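Long-range contact in BREX protein BrxA (Magnetospirillum magneticum, PDB 3BHW), which probably takes part in a type 1 BREX defence system that lets phage adsorb but blocks replication of its double-stranded DNA: residues N65-V78 with I87-T99. Sequence-based numbering, arbitrary orientation.
Sequences NRLETMGPELWQMV and IQAVFAAAIKHST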
loop_
_atom_site.group_PDB
_atom_site.type_symbol
_atom_site.label_atom_id
_atom_site.label_comp_id
_atom_site.label_asym_id
_atom_site.label_seq_id
_atom_site.Cartn_x
_atom_site.Cartn_y
_atom_site.Cartn_z
ATOM N N ASN A 65 -9.561 4.326 -3.284
ATOM C CA ASN A 65 -9.409 5.034 -2.017
ATOM C C ASN A 65 -7.930 5.241 -1.722
ATOM O O ASN A 65 -7.503 6.332 -1.273
ATOM C CB ASN A 65 -10.105 4.306 -0.873
ATOM C CG ASN A 65 -11.600 4.420 -0.940
ATOM O OD1 ASN A 65 -12.323 3.600 -0.366
ATOM N ND2 ASN A 65 -12.077 5.405 -1.671
ATOM N N ARG A 66 -7.156 4.172 -1.887
ATOM C CA ARG A 66 -5.672 4.354 -1.819
ATOM C C ARG A 66 -5.102 5.529 -2.670
ATOM O O ARG A 66 -4.486 6.449 -2.126
ATOM C CB ARG A 66 -4.954 3.085 -2.182
ATOM C CG ARG A 66 -4.965 2.040 -1.080
ATOM C CD ARG A 66 -4.231 0.792 -1.536
ATOM N NE ARG A 66 -4.121 -0.236 -0.502
ATOM C CZ ARG A 66 -4.068 -1.549 -0.703
ATOM N NH1 ARG A 66 -4.121 -2.068 -1.937
ATOM N NH2 ARG A 66 -3.949 -2.354 0.337
ATOM N N LEU A 67 -5.374 5.509 -3.986
ATOM C CA LEU A 67 -4.836 6.554 -4.864
ATOM C C LEU A 67 -5.390 7.936 -4.537
ATOM O O LEU A 67 -4.660 8.924 -4.689
ATOM C CB LEU A 67 -5.027 6.241 -6.351
ATOM C CG LEU A 67 -4.300 5.016 -6.873
ATOM C CD1 LEU A 67 -4.923 4.675 -8.218
ATOM C CD2 LEU A 67 -2.808 5.289 -7.091
ATOM N N GLU A 68 -6.608 8.011 -4.011
ATOM C CA GLU A 68 -7.208 9.330 -3.753
ATOM C C GLU A 68 -6.687 9.995 -2.476
ATOM O O GLU A 68 -7.044 11.129 -2.174
ATOM C CB GLU A 68 -8.729 9.274 -3.762
ATOM C CG GLU A 68 -9.336 8.609 -2.579
ATOM C CD GLU A 68 -10.789 9.006 -2.407
ATOM O OE1 GLU A 68 -11.386 9.474 -3.406
ATOM O OE2 GLU A 68 -11.311 8.851 -1.280
ATOM N N THR A 69 -5.821 9.299 -1.740
ATOM C CA THR A 69 -5.057 9.982 -0.688
ATOM C C THR A 69 -3.951 10.873 -1.291
ATOM O O THR A 69 -3.396 11.704 -0.567
ATOM C CB THR A 69 -4.400 9.001 0.356
ATOM O OG1 THR A 69 -3.413 8.192 -0.264
ATOM C CG2 THR A 69 -5.384 8.079 1.060
ATOM N N MET A 70 -3.679 10.723 -2.596
ATOM C CA MET A 70 -2.565 11.385 -3.298
ATOM C C MET A 70 -3.169 12.193 -4.443
ATOM O O MET A 70 -4.387 12.178 -4.646
ATOM C CB MET A 70 -1.562 10.392 -3.873
ATOM C CG MET A 70 -0.799 9.600 -2.847
ATOM S SD MET A 70 0.107 10.555 -1.578
ATOM C CE MET A 70 1.110 9.208 -0.962
ATOM N N GLY A 71 -2.325 12.881 -5.194
ATOM C CA GLY A 71 -2.789 13.870 -6.143
ATOM C C GLY A 71 -2.488 13.472 -7.564
ATOM O O GLY A 71 -1.899 12.408 -7.807
ATOM N N PRO A 72 -2.896 14.318 -8.518
ATOM C CA PRO A 72 -2.742 13.993 -9.951
ATOM C C PRO A 72 -1.318 13.654 -10.390
ATOM O O PRO A 72 -1.148 12.859 -11.303
ATOM C CB PRO A 72 -3.206 15.280 -10.637
ATOM C CG PRO A 72 -4.197 15.843 -9.705
ATOM C CD PRO A 72 -3.595 15.607 -8.326
ATOM N N GLU A 73 -0.313 14.252 -9.765
ATOM C CA GLU A 73 1.064 14.028 -10.141
ATOM C C GLU A 73 1.404 12.546 -9.926
ATOM O O GLU A 73 2.054 11.884 -10.756
ATOM C CB GLU A 73 1.957 14.960 -9.301
ATOM C CG GLU A 73 1.601 16.477 -9.421
ATOM C CD GLU A 73 0.272 16.933 -8.749
ATOM O OE1 GLU A 73 -0.143 16.408 -7.683
ATOM O OE2 GLU A 73 -0.362 17.858 -9.306
ATOM N N LEU A 74 0.964 12.045 -8.784
ATOM C CA LEU A 74 1.217 10.657 -8.436
ATOM C C LEU A 74 0.307 9.697 -9.212
ATOM O O LEU A 74 0.727 8.622 -9.573
ATOM C CB LEU A 74 1.065 10.454 -6.949
ATOM C CG LEU A 74 1.316 9.019 -6.503
ATOM C CD1 LEU A 74 1.814 9.061 -5.115
ATOM C CD2 LEU A 74 -0.009 8.270 -6.594
ATOM N N TRP A 75 -0.949 10.058 -9.433
ATOM C CA TRP A 75 -1.781 9.282 -10.362
ATOM C C TRP A 75 -1.089 9.137 -11.721
ATOM O O TRP A 75 -1.103 8.056 -12.301
ATOM C CB TRP A 75 -3.159 9.908 -10.564
ATOM C CG TRP A 75 -3.903 10.225 -9.339
ATOM C CD1 TRP A 75 -3.742 9.687 -8.087
ATOM C CD2 TRP A 75 -4.975 11.145 -9.246
ATOM N NE1 TRP A 75 -4.662 10.224 -7.219
ATOM C CE2 TRP A 75 -5.412 11.149 -7.901
ATOM C CE3 TRP A 75 -5.627 11.970 -10.170
ATOM C CZ2 TRP A 75 -6.485 11.942 -7.466
ATOM C CZ3 TRP A 75 -6.658 12.782 -9.725
ATOM C CH2 TRP A 75 -7.074 12.762 -8.390
ATOM N N GLN A 76 -0.449 10.199 -12.202
ATOM C CA GLN A 76 0.190 10.152 -13.518
ATOM C C GLN A 76 1.384 9.172 -13.491
ATOM O O GLN A 76 1.623 8.455 -14.451
ATOM C CB GLN A 76 0.614 11.566 -13.937
ATOM C CG GLN A 76 0.926 11.718 -15.417
ATOM C CD GLN A 76 -0.243 12.259 -16.252
ATOM O OE1 GLN A 76 -0.471 11.800 -17.368
ATOM N NE2 GLN A 76 -0.974 13.237 -15.719
ATOM N N MET A 77 2.097 9.132 -12.365
ATOM C CA MET A 77 3.169 8.167 -12.143
ATOM C C MET A 77 2.678 6.724 -12.162
ATOM O O MET A 77 3.348 5.827 -12.707
ATOM C CB MET A 77 3.856 8.428 -10.799
ATOM C CG MET A 77 4.516 9.776 -10.705
ATOM S SD MET A 77 5.408 10.038 -9.164
ATOM C CE MET A 77 6.583 8.706 -9.238
ATOM N N VAL A 78 1.525 6.498 -11.548
ATOM C CA VAL A 78 0.920 5.158 -11.518
ATOM C C VAL A 78 0.533 4.761 -12.930
ATOM O O VAL A 78 0.889 3.676 -13.378
ATOM C CB VAL A 78 -0.287 5.058 -10.554
ATOM C CG1 VAL A 78 -0.887 3.654 -10.616
ATOM C CG2 VAL A 78 0.185 5.341 -9.167
ATOM N N ILE A 87 4.835 0.971 -9.203
ATOM C CA ILE A 87 4.493 0.132 -8.038
ATOM C C ILE A 87 4.835 0.852 -6.726
ATOM O O ILE A 87 4.072 0.782 -5.774
ATOM C CB ILE A 87 5.157 -1.248 -8.092
ATOM C CG1 ILE A 87 4.495 -2.195 -7.097
ATOM C CG2 ILE A 87 6.654 -1.125 -7.894
ATOM C CD1 ILE A 87 3.572 -3.185 -7.736
ATOM N N GLN A 88 5.925 1.596 -6.718
ATOM C CA GLN A 88 6.332 2.321 -5.534
ATOM C C GLN A 88 5.376 3.465 -5.194
ATOM O O GLN A 88 5.204 3.814 -4.035
ATOM C CB GLN A 88 7.767 2.839 -5.737
ATOM C CG GLN A 88 8.786 1.690 -5.614
ATOM C CD GLN A 88 10.226 2.116 -5.847
ATOM O OE1 GLN A 88 10.499 3.287 -6.102
ATOM N NE2 GLN A 88 11.149 1.168 -5.726
ATOM N N ALA A 89 4.824 4.082 -6.219
ATOM C CA ALA A 89 3.840 5.144 -6.037
ATOM C C ALA A 89 2.584 4.511 -5.454
ATOM O O ALA A 89 1.953 5.041 -4.495
ATOM C CB ALA A 89 3.525 5.806 -7.370
ATOM N N VAL A 90 2.217 3.339 -5.987
ATOM C CA VAL A 90 1.067 2.653 -5.388
ATOM C C VAL A 90 1.375 2.291 -3.913
ATOM O O VAL A 90 0.499 2.423 -3.015
ATOM C CB VAL A 90 0.640 1.432 -6.206
ATOM C CG1 VAL A 90 -0.565 0.809 -5.502
ATOM C CG2 VAL A 90 0.278 1.873 -7.593
ATOM N N PHE A 91 2.602 1.859 -3.648
ATOM C CA PHE A 91 3.044 1.542 -2.282
ATOM C C PHE A 91 2.890 2.732 -1.341
ATOM O O PHE A 91 2.365 2.585 -0.221
ATOM C CB PHE A 91 4.484 1.017 -2.333
ATOM C CG PHE A 91 5.056 0.523 -1.008
ATOM C CD1 PHE A 91 4.360 -0.321 -0.111
ATOM C CD2 PHE A 91 6.369 0.870 -0.691
ATOM C CE1 PHE A 91 5.028 -0.760 1.059
ATOM C CE2 PHE A 91 6.988 0.426 0.450
ATOM C CZ PHE A 91 6.342 -0.393 1.326
ATOM N N ALA A 92 3.196 3.924 -1.810
ATOM C CA ALA A 92 3.166 5.101 -0.960
ATOM C C ALA A 92 1.709 5.384 -0.655
ATOM O O ALA A 92 1.401 5.771 0.473
ATOM C CB ALA A 92 3.748 6.286 -1.728
ATOM N N ALA A 93 0.860 5.272 -1.684
ATOM C CA ALA A 93 -0.563 5.459 -1.504
ATOM C C ALA A 93 -1.102 4.447 -0.517
ATOM O O ALA A 93 -1.952 4.784 0.334
ATOM C CB ALA A 93 -1.279 5.392 -2.849
ATOM N N ALA A 94 -0.600 3.213 -0.575
ATOM C CA ALA A 94 -1.114 2.171 0.361
ATOM C C ALA A 94 -0.702 2.510 1.785
ATOM O O ALA A 94 -1.499 2.342 2.739
ATOM C CB ALA A 94 -0.661 0.831 -0.026
ATOM N N ILE A 95 0.492 2.997 1.952
ATOM C CA ILE A 95 0.947 3.466 3.271
ATOM C C ILE A 95 0.117 4.622 3.806
ATOM O O ILE A 95 -0.402 4.576 4.952
ATOM C CB ILE A 95 2.431 3.803 3.275
ATOM C CG1 ILE A 95 3.208 2.499 3.050
ATOM C CG2 ILE A 95 2.840 4.466 4.624
ATOM C CD1 ILE A 95 4.626 2.724 2.562
ATOM N N LYS A 96 -0.033 5.674 3.004
ATOM C CA LYS A 96 -0.873 6.795 3.412
ATOM C C LYS A 96 -2.297 6.385 3.869
ATOM O O LYS A 96 -2.822 6.936 4.822
ATOM C CB LYS A 96 -0.942 7.851 2.313
ATOM C CG LYS A 96 -1.511 9.152 2.868
ATOM C CD LYS A 96 -1.192 10.308 1.992
ATOM C CE LYS A 96 -1.980 11.540 2.437
ATOM N NZ LYS A 96 -1.939 12.664 1.448
ATOM N N HIS A 97 -2.894 5.425 3.160
ATOM C CA HIS A 97 -4.258 4.964 3.409
ATOM C C HIS A 97 -4.331 4.068 4.651
ATOM O O HIS A 97 -5.387 3.934 5.295
ATOM C CB HIS A 97 -4.732 4.209 2.146
ATOM C CG HIS A 97 -6.063 3.561 2.288
ATOM N ND1 HIS A 97 -6.193 2.247 2.685
ATOM C CD2 HIS A 97 -7.314 4.005 2.027
ATOM C CE1 HIS A 97 -7.474 1.929 2.718
ATOM N NE2 HIS A 97 -8.175 2.979 2.332
ATOM N N SER A 98 -3.225 3.420 4.987
ATOM C CA SER A 98 -3.217 2.418 6.074
ATOM C C SER A 98 -2.165 2.594 7.193
ATOM O O SER A 98 -1.027 2.219 7.038
ATOM C CB SER A 98 -3.143 1.011 5.520
ATOM O OG SER A 98 -2.960 0.036 6.551
ATOM N N THR A 99 -2.579 3.133 8.342
ATOM C CA THR A 99 -1.696 3.195 9.512
ATOM C C THR A 99 -1.239 1.797 9.935
ATOM O O THR A 99 -0.166 1.649 10.486
ATOM C CB THR A 99 -2.394 3.997 10.655
ATOM O OG1 THR A 99 -2.760 5.291 10.130
ATOM C CG2 THR A 99 -1.466 4.184 11.844
HETATM O O HOH W 1 -3.597 0.386 2.071
#
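Arg66 sets its CG methylene over one face of the His97 imidazole: CG of Arg66 lies 4.2 Å from the ring centroid and 27° off the ring normal, which meets the geometry of a CH-pi contact. The two side chains cross at about a right angle, guanidinium and ring planes being 84° apart. The Arg66 chain, extended from CG to NE, carries CD and NE along Ala94, and NE gives a 2.7 Å hydrogen bond to a water lying in the guanidinium plane. That water donates to Ala94 O and also bonds His97 ND1; Gly15 O takes the NH2 of Arg66, and this bond and the in-plane water at NE together should restrain the group's rotation.

Close backbone approach is evident from the 5.2 Å between Arg66 CA and Ala93 CA. The Ala93 methyl, CB, rests 3.5 Å from Arg66 O, and the same carbonyl accepts from both N and OG1 of Thr69. Lys96 slides past Thr69 in the opposite direction, its chain extended beyond CG so that NZ reaches Thr69 O and donates to it at 2.7 Å; Glu190 adds a salt bridge. Met70 sets SD against Lys96 CD and CE 4.0 Å from Ala92 CB.

Farther along, Ala89 CB meets Leu74 CG and Val78 CG2, while CG1 of Val78 touches CG2 of Val90 at 3.7 Å.

Helices 72-80 and 83-97 thus form a helical hairpin: the axes of 72-78 and 87-97 approach to 8.7 Å with N-to-C directions 135° apart, and the end of helix 57-67 packs on the latter. Helix 179-187 touches Met70 and Met77, helix 191-197 flanks Lys96, and helix 19-31 covers Leu67 and Trp75.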